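Local coordinates for single-stranded DNA-binding protein (Mycobacterium smegmatis, PDB 5GQO) that probably binds single-stranded DNA through an OB fold, as a four-chain assembly of identical subunits, at residues 38-43 with 47-52; 80-85 with 123-128; 93-98 with 129-134. All coordinates share one frame; numbering follows the deposited sequence.

The three contacts follow one OB-fold domain from its outer hairpin to its subunit interface. Contact 1, partly buried, pairs two neighbouring strands by backbone hydrogen bonds and adds a salt bridge on one face. Contacts 2 and 3 are buried, small and without a hydrogen bond between their own segments: a leucine of helix 80-89 lies on the main chain at the start of strand 124-126 in one, an arginine lies over a serine in the other. Contacts 1 and 2 join through the salt bridge of Glu47 with Arg84, contacts 2 and 3 through probable hydrogen bonds, Gly126 with Val97 by backbone and Asp128 N with the Ser95 hydroxyl. Both contacts 2 and 3, unlike contact 1, also touch the second subunit.

Contact 1. Residues 38-43 with 47-52; sequences PVRLRF and ELYKFR
Arg40 and Tyr49 sit opposite each other on one face of an antiparallel hairpin, the guanidinium turned nearly parallel to the phenol ring, with the two planes 10° apart. Arg40 NH2 comes obliquely to the ring, 3.2 Å from Tyr49 CD1, while its strong partner is Glu47: NH2 lies 2.8 Å from Glu47 OE2 in a salt bridge. Here the planes of guanidinium and carboxylate stand almost perpendicular, 87° apart, so the pair meets through one nitrogen and one oxygen. The arginine chain runs straight from the backbone to CD and then bends at chi3 (-27°), which folds the guanidinium back over the neighbouring strand. Arg42 lies beside Glu47, pointing the same way, with CG against CG at 4.1 Å.

At the far end Pro38 CG rests on Phe51 CB at 3.8 Å; the model also sets the proline doubtfully close to the Tyr49 phenol. On the other face of the sheet Leu41 CD1 approaches Leu48 CD2 at 4.2 Å, and the edge of the Phe43 ring is turned to Leu48.

Beneath the side chains, Val39 with Lys50 and Leu41 with Leu48 are the hydrogen-bonded pairs; Leu48 N to Leu41 O, 2.8 Å, is the straightest of the four bonds. Pro38 belongs to a calcium site seen for this protein, though no calcium is bound to this chain.

Since Glu47 OE1 pairs with Arg84 of helix 80-89, the carboxylate bridges two arginines, which would be expected to favour its ionised form and tie hairpin to helix.

Contact 2. Residues 80-85 with 123-128; sequences GNLARG and TAVGPD
Helix 80-89 of the OB fold, which follows strand 73-79, packs here against the short strand 124-126, and Leu82 is the residue that reaches across. Its side chain points at the strand, with CG anti to the backbone N (chi1 -179°), and the two methyls divide the work. CD1 settles against Val125, 3.7 Å from its backbone N and 4.0 Å from its CB. CD2 lies over the peptide linking Thr123 to Ala124, 3.8 Å from Thr123 C. The side chains of Leu82 and Val125 cross at about a right angle, and Val125 CG2 touches both leucine methyls, 4.0 Å from each.

This peptide is where the chain turns a corner. Thr123 and Ala124 both face Val99 in a classic beta bulge, and their side chains point away from the helix, so the leucine meets main chain there. Val125 instead points toward the helix.

On the helix itself, Arg84 NH2 donates to Asn81 OD1 at 3.3 Å from well above the carbonyl plane, a bond set off the lone pairs, while Gly80 O lies over the guanidinium face. Beyond the strand comes the second subunit: Val125 makes backbone hydrogen bonds with it, and Ala124 packs on Asp128 of that subunit.

With no hydrogen bond between helix and strand, their direct contact is dispersive, an apolar branch laid on main chain and on Val125, and the strand's backbone hydrogen bonds are directed to Val99, Val97 and the neighbouring subunit.

Contact 3. Residues 93-98 with 129-134; sequences GDSVVV and LSRCIA
The start of strand 95-105 and the irregular chain leading into strand 133-137 come no nearer than 7.1 Å between CA atoms, those of Ser95 and Arg131, and no backbone hydrogen bond links them. Side chains bridge the gap. The Arg131 guanidinium lies flat over Ser95, whose CB stands 3.4 Å above the plane at its centre and 3.5 Å from Arg131 CZ. A bend at chi3 (-82°) turns the arginine's end over the serine. Ser95 OG, seated between the backbone N and the carbonyl carbon (chi1 77°), faces Cys132 SG at 4.1 Å, while its hydrogen-bond partner is Asp128 N.

The polar partners of the guanidinium lie outside the two segments: NH2 bonds to Gly32 O and forms a salt bridge with Asp128, and NH1 reaches Asn33 OD1. Together these probably hold the group's rotation above the serine, and the Asp128 carboxylate would partly offset its charge.

Around this pair, strand 95-105 runs between strands 27-31 and 124-126, with Val96 tucked toward Leu90 after helix 80-89. The chain has already left the domain's sheet after strand 124-126, and past Cys132 Ile133 joins an antiparallel ladder with a strand of the second subunit.

Contact 1. Residues 38-43 with 47-52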
# COMPACT_ATOMS: atom_id res chain seq x y z
N PRO B 38 8.11 -19.70 -14.62
CA PRO B 38 7.03 -18.98 -15.22
C PRO B 38 6.49 -19.62 -16.50
O PRO B 38 7.20 -20.35 -17.19
CB PRO B 38 7.65 -17.63 -15.52
CG PRO B 38 8.72 -17.48 -14.51
CD PRO B 38 9.28 -18.86 -14.34
N VAL B 39 5.25 -19.30 -16.80
CA VAL B 39 4.49 -19.86 -17.88
C VAL B 39 4.12 -18.73 -18.85
O VAL B 39 3.64 -17.70 -18.41
CB VAL B 39 3.22 -20.52 -17.28
CG1 VAL B 39 2.14 -20.77 -18.32
CG2 VAL B 39 3.62 -21.82 -16.57
N ARG B 40 4.45 -18.89 -20.13
CA ARG B 40 4.04 -17.95 -21.14
C ARG B 40 2.78 -18.46 -21.85
O ARG B 40 2.62 -19.66 -22.08
CB ARG B 40 5.11 -17.72 -22.18
CG ARG B 40 4.63 -16.70 -23.22
CD ARG B 40 5.61 -16.35 -24.32
NE ARG B 40 6.98 -16.55 -23.86
CZ ARG B 40 7.59 -15.86 -22.89
NH1 ARG B 40 8.83 -16.17 -22.57
NH2 ARG B 40 6.96 -14.88 -22.23
N LEU B 41 1.89 -17.54 -22.17
CA LEU B 41 0.70 -17.80 -22.94
C LEU B 41 0.48 -16.63 -23.89
O LEU B 41 0.64 -15.46 -23.48
CB LEU B 41 -0.48 -17.98 -22.01
CG LEU B 41 -0.36 -19.21 -21.12
CD1 LEU B 41 -1.48 -19.20 -20.09
CD2 LEU B 41 -0.40 -20.49 -21.94
N ARG B 42 0.20 -16.93 -25.16
CA ARG B 42 -0.08 -15.89 -26.16
C ARG B 42 -1.55 -15.88 -26.60
O ARG B 42 -2.23 -16.93 -26.62
CB ARG B 42 0.85 -16.00 -27.36
CG ARG B 42 2.28 -15.63 -27.03
CD ARG B 42 3.21 -15.82 -28.20
NE ARG B 42 4.59 -15.78 -27.70
CZ ARG B 42 5.59 -16.52 -28.18
NH1 ARG B 42 5.38 -17.37 -29.19
NH2 ARG B 42 6.80 -16.41 -27.65
N PHE B 43 -2.05 -14.66 -26.87
CA PHE B 43 -3.45 -14.41 -27.29
C PHE B 43 -3.51 -13.35 -28.39
O PHE B 43 -3.51 -12.17 -28.10
CB PHE B 43 -4.29 -13.97 -26.09
CG PHE B 43 -4.29 -14.96 -24.97
CD1 PHE B 43 -4.95 -16.17 -25.11
CD2 PHE B 43 -3.60 -14.70 -23.79
CE1 PHE B 43 -4.95 -17.11 -24.09
CE2 PHE B 43 -3.60 -15.62 -22.76
CZ PHE B 43 -4.27 -16.84 -22.91
N GLU B 47 0.53 -10.96 -24.70
CA GLU B 47 1.35 -11.98 -24.06
C GLU B 47 1.13 -11.95 -22.55
O GLU B 47 1.11 -10.87 -21.95
CB GLU B 47 2.80 -11.67 -24.34
CG GLU B 47 3.75 -12.87 -24.34
CD GLU B 47 5.19 -12.44 -24.63
OE1 GLU B 47 5.38 -11.63 -25.57
OE2 GLU B 47 6.14 -12.86 -23.92
N LEU B 48 1.00 -13.12 -21.97
CA LEU B 48 0.92 -13.27 -20.54
C LEU B 48 2.13 -14.06 -20.06
O LEU B 48 2.47 -15.09 -20.63
CB LEU B 48 -0.33 -14.06 -20.16
CG LEU B 48 -0.46 -14.45 -18.66
CD1 LEU B 48 -0.55 -13.19 -17.81
CD2 LEU B 48 -1.66 -15.33 -18.44
N TYR B 49 2.70 -13.60 -18.94
CA TYR B 49 3.74 -14.33 -18.27
C TYR B 49 3.40 -14.34 -16.82
O TYR B 49 3.25 -13.31 -16.18
CB TYR B 49 5.03 -13.61 -18.49
CG TYR B 49 6.26 -14.43 -18.27
CD1 TYR B 49 6.57 -15.48 -19.11
CD2 TYR B 49 7.16 -14.11 -17.25
CE1 TYR B 49 7.72 -16.22 -18.92
CE2 TYR B 49 8.31 -14.82 -17.05
CZ TYR B 49 8.59 -15.88 -17.89
OH TYR B 49 9.74 -16.60 -17.72
N LYS B 50 3.25 -15.53 -16.29
CA LYS B 50 2.72 -15.66 -14.99
C LYS B 50 3.48 -16.66 -14.15
O LYS B 50 4.07 -17.61 -14.65
CB LYS B 50 1.27 -16.04 -15.09
CG LYS B 50 0.98 -17.38 -15.70
CD LYS B 50 -0.43 -17.81 -15.37
CE LYS B 50 -0.53 -18.58 -14.06
NZ LYS B 50 -1.93 -18.93 -13.69
N PHE B 51 3.45 -16.45 -12.85
CA PHE B 51 4.31 -17.22 -11.97
C PHE B 51 3.85 -17.03 -10.58
O PHE B 51 3.01 -16.17 -10.28
CB PHE B 51 5.78 -16.77 -12.17
CG PHE B 51 6.01 -15.27 -12.13
CD1 PHE B 51 6.24 -14.66 -10.95
CD2 PHE B 51 5.98 -14.51 -13.26
CE1 PHE B 51 6.43 -13.27 -10.86
CE2 PHE B 51 6.19 -13.12 -13.20
CZ PHE B 51 6.39 -12.50 -11.99
N ARG B 52 4.43 -17.81 -9.69
CA ARG B 52 4.02 -17.80 -8.29
C ARG B 52 5.09 -17.10 -7.46
O ARG B 52 6.27 -17.25 -7.73
CB ARG B 52 3.92 -19.24 -7.89
CG ARG B 52 2.97 -19.56 -6.76
CD ARG B 52 1.79 -20.33 -7.27
NE ARG B 52 0.62 -19.73 -6.67
CZ ARG B 52 0.27 -19.92 -5.41
NH1 ARG B 52 -0.83 -19.33 -4.94
NH2 ARG B 52 1.01 -20.72 -4.62

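Contact 2. Residues 80-85 with 123-128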
# COMPACT_ATOMS: atom_id res chain seq x y z
N GLY B 80 2.00 -7.74 -21.76
CA GLY B 80 2.58 -6.68 -22.59
C GLY B 80 4.07 -6.55 -22.45
O GLY B 80 4.81 -7.56 -22.32
N ASN B 81 4.53 -5.31 -22.45
CA ASN B 81 5.91 -5.04 -22.22
C ASN B 81 6.45 -5.61 -20.88
O ASN B 81 7.64 -5.95 -20.78
CB ASN B 81 6.09 -3.53 -22.28
CG ASN B 81 6.06 -3.02 -23.71
OD1 ASN B 81 6.56 -3.67 -24.63
ND2 ASN B 81 5.50 -1.86 -23.89
N LEU B 82 5.58 -5.69 -19.87
CA LEU B 82 5.97 -6.20 -18.60
C LEU B 82 6.21 -7.68 -18.70
O LEU B 82 7.16 -8.19 -18.12
CB LEU B 82 4.93 -5.88 -17.52
CG LEU B 82 5.29 -6.38 -16.12
CD1 LEU B 82 6.58 -5.76 -15.64
CD2 LEU B 82 4.17 -6.01 -15.14
N ALA B 83 5.39 -8.39 -19.46
CA ALA B 83 5.64 -9.82 -19.70
C ALA B 83 6.99 -10.03 -20.38
O ALA B 83 7.70 -10.98 -20.08
CB ALA B 83 4.55 -10.39 -20.55
N ARG B 84 7.31 -9.15 -21.32
CA ARG B 84 8.58 -9.24 -22.04
C ARG B 84 9.80 -8.99 -21.15
O ARG B 84 10.69 -9.84 -21.09
CB ARG B 84 8.58 -8.37 -23.31
CG ARG B 84 7.92 -9.11 -24.49
CD ARG B 84 7.94 -8.37 -25.82
NE ARG B 84 7.02 -7.23 -25.86
CZ ARG B 84 5.68 -7.33 -25.90
NH1 ARG B 84 5.05 -8.51 -25.92
NH2 ARG B 84 4.95 -6.22 -25.94
N GLY B 85 9.82 -7.86 -20.46
CA GLY B 85 10.90 -7.56 -19.51
C GLY B 85 11.11 -8.68 -18.51
O GLY B 85 12.25 -9.06 -18.22
N THR B 123 1.73 -4.30 -12.53
CA THR B 123 2.01 -3.06 -13.22
C THR B 123 3.51 -2.78 -13.32
O THR B 123 3.96 -2.14 -14.24
CB THR B 123 1.37 -1.94 -12.33
OG1 THR B 123 0.05 -1.68 -12.80
CG2 THR B 123 2.16 -0.62 -12.29
N ALA B 124 4.27 -3.19 -12.31
CA ALA B 124 5.72 -3.06 -12.32
C ALA B 124 6.29 -4.23 -11.55
O ALA B 124 5.74 -4.66 -10.55
CB ALA B 124 6.13 -1.76 -11.69
N VAL B 125 7.34 -4.82 -12.10
CA VAL B 125 8.03 -5.88 -11.46
C VAL B 125 9.50 -5.59 -11.66
O VAL B 125 9.91 -5.10 -12.70
CB VAL B 125 7.73 -7.23 -12.10
CG1 VAL B 125 8.50 -8.35 -11.39
CG2 VAL B 125 6.27 -7.52 -12.03
N GLY B 126 10.29 -5.89 -10.66
CA GLY B 126 11.72 -5.73 -10.78
C GLY B 126 12.36 -6.72 -9.85
O GLY B 126 11.70 -7.22 -8.94
N PRO B 127 13.64 -7.00 -10.04
CA PRO B 127 14.43 -7.73 -9.07
C PRO B 127 14.62 -6.86 -7.78
O PRO B 127 14.60 -5.64 -7.85
CB PRO B 127 15.74 -7.93 -9.81
CG PRO B 127 15.86 -6.74 -10.67
CD PRO B 127 14.48 -6.51 -11.14
N ASP B 128 14.80 -7.48 -6.63
CA ASP B 128 14.97 -6.75 -5.36
C ASP B 128 16.44 -6.48 -5.20
O ASP B 128 17.18 -7.41 -4.91
CB ASP B 128 14.45 -7.60 -4.18
CG ASP B 128 14.56 -6.91 -2.82
OD1 ASP B 128 15.06 -5.78 -2.72
OD2 ASP B 128 14.09 -7.50 -1.81

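Contact 3. Residues 93-98 with 129-134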
# COMPACT_ATOMS: atom_id res chain seq x y z
N GLY B 93 13.36 -18.82 -8.38
CA GLY B 93 14.35 -18.52 -7.37
C GLY B 93 14.67 -17.03 -7.26
O GLY B 93 15.15 -16.60 -6.23
N ASP B 94 14.44 -16.23 -8.29
CA ASP B 94 14.89 -14.84 -8.22
C ASP B 94 14.04 -14.06 -7.22
O ASP B 94 12.83 -14.32 -6.99
CB ASP B 94 14.83 -14.12 -9.57
CG ASP B 94 15.85 -14.62 -10.60
OD1 ASP B 94 16.87 -15.17 -10.20
OD2 ASP B 94 15.59 -14.46 -11.82
N SER B 95 14.70 -13.08 -6.63
CA SER B 95 14.07 -12.20 -5.68
C SER B 95 13.30 -11.20 -6.50
O SER B 95 13.78 -10.85 -7.55
CB SER B 95 15.16 -11.49 -4.88
OG SER B 95 15.68 -10.47 -5.71
N VAL B 96 12.12 -10.77 -6.05
CA VAL B 96 11.26 -9.86 -6.82
C VAL B 96 10.57 -8.81 -5.99
O VAL B 96 10.19 -9.07 -4.84
CB VAL B 96 10.00 -10.53 -7.47
CG1 VAL B 96 10.04 -10.48 -8.94
CG2 VAL B 96 9.75 -11.92 -6.97
N VAL B 97 10.31 -7.68 -6.63
CA VAL B 97 9.41 -6.64 -6.13
C VAL B 97 8.26 -6.63 -7.12
O VAL B 97 8.51 -6.47 -8.31
CB VAL B 97 10.09 -5.28 -6.14
CG1 VAL B 97 9.16 -4.19 -5.65
CG2 VAL B 97 11.28 -5.32 -5.23
N VAL B 98 7.04 -6.79 -6.64
CA VAL B 98 5.86 -6.79 -7.50
C VAL B 98 4.85 -5.73 -7.03
O VAL B 98 4.42 -5.73 -5.86
CB VAL B 98 5.14 -8.13 -7.45
CG1 VAL B 98 3.89 -8.06 -8.27
CG2 VAL B 98 6.05 -9.23 -7.94
N LEU B 129 16.84 -5.22 -5.41
CA LEU B 129 18.24 -4.81 -5.31
C LEU B 129 18.81 -4.77 -3.88
O LEU B 129 19.99 -4.49 -3.71
CB LEU B 129 18.48 -3.45 -5.99
CG LEU B 129 18.15 -3.39 -7.49
CD1 LEU B 129 18.35 -2.00 -8.10
CD2 LEU B 129 18.99 -4.41 -8.23
N SER B 130 18.02 -5.14 -2.87
CA SER B 130 18.61 -5.38 -1.54
C SER B 130 19.27 -6.74 -1.47
O SER B 130 20.04 -7.01 -0.58
CB SER B 130 17.56 -5.27 -0.42
OG SER B 130 16.64 -6.32 -0.49
N ARG B 131 18.97 -7.60 -2.44
CA ARG B 131 19.41 -8.97 -2.40
C ARG B 131 20.17 -9.38 -3.67
O ARG B 131 20.53 -10.56 -3.82
CB ARG B 131 18.18 -9.87 -2.21
CG ARG B 131 17.61 -9.82 -0.81
CD ARG B 131 16.49 -10.81 -0.63
NE ARG B 131 15.28 -10.22 -1.16
CZ ARG B 131 14.23 -10.94 -1.57
NH1 ARG B 131 14.26 -12.29 -1.54
NH2 ARG B 131 13.14 -10.30 -2.06
N CYS B 132 20.46 -8.43 -4.55
CA CYS B 132 21.09 -8.75 -5.83
C CYS B 132 21.58 -7.50 -6.53
O CYS B 132 21.46 -6.39 -6.00
CB CYS B 132 20.11 -9.54 -6.72
SG CYS B 132 18.79 -8.55 -7.48
N ILE B 133 22.13 -7.66 -7.73
CA ILE B 133 22.56 -6.57 -8.60
C ILE B 133 21.87 -6.76 -9.96
O ILE B 133 21.60 -7.87 -10.39
CB ILE B 133 24.07 -6.68 -8.84
CG1 ILE B 133 24.85 -6.60 -7.52
CG2 ILE B 133 24.58 -5.65 -9.83
CD1 ILE B 133 25.23 -5.22 -7.09
N ALA B 134 21.66 -5.67 -10.69
CA ALA B 134 21.09 -5.75 -12.01
C ALA B 134 21.80 -4.83 -12.98
O ALA B 134 22.01 -3.62 -12.71
CB ALA B 134 19.62 -5.40 -11.96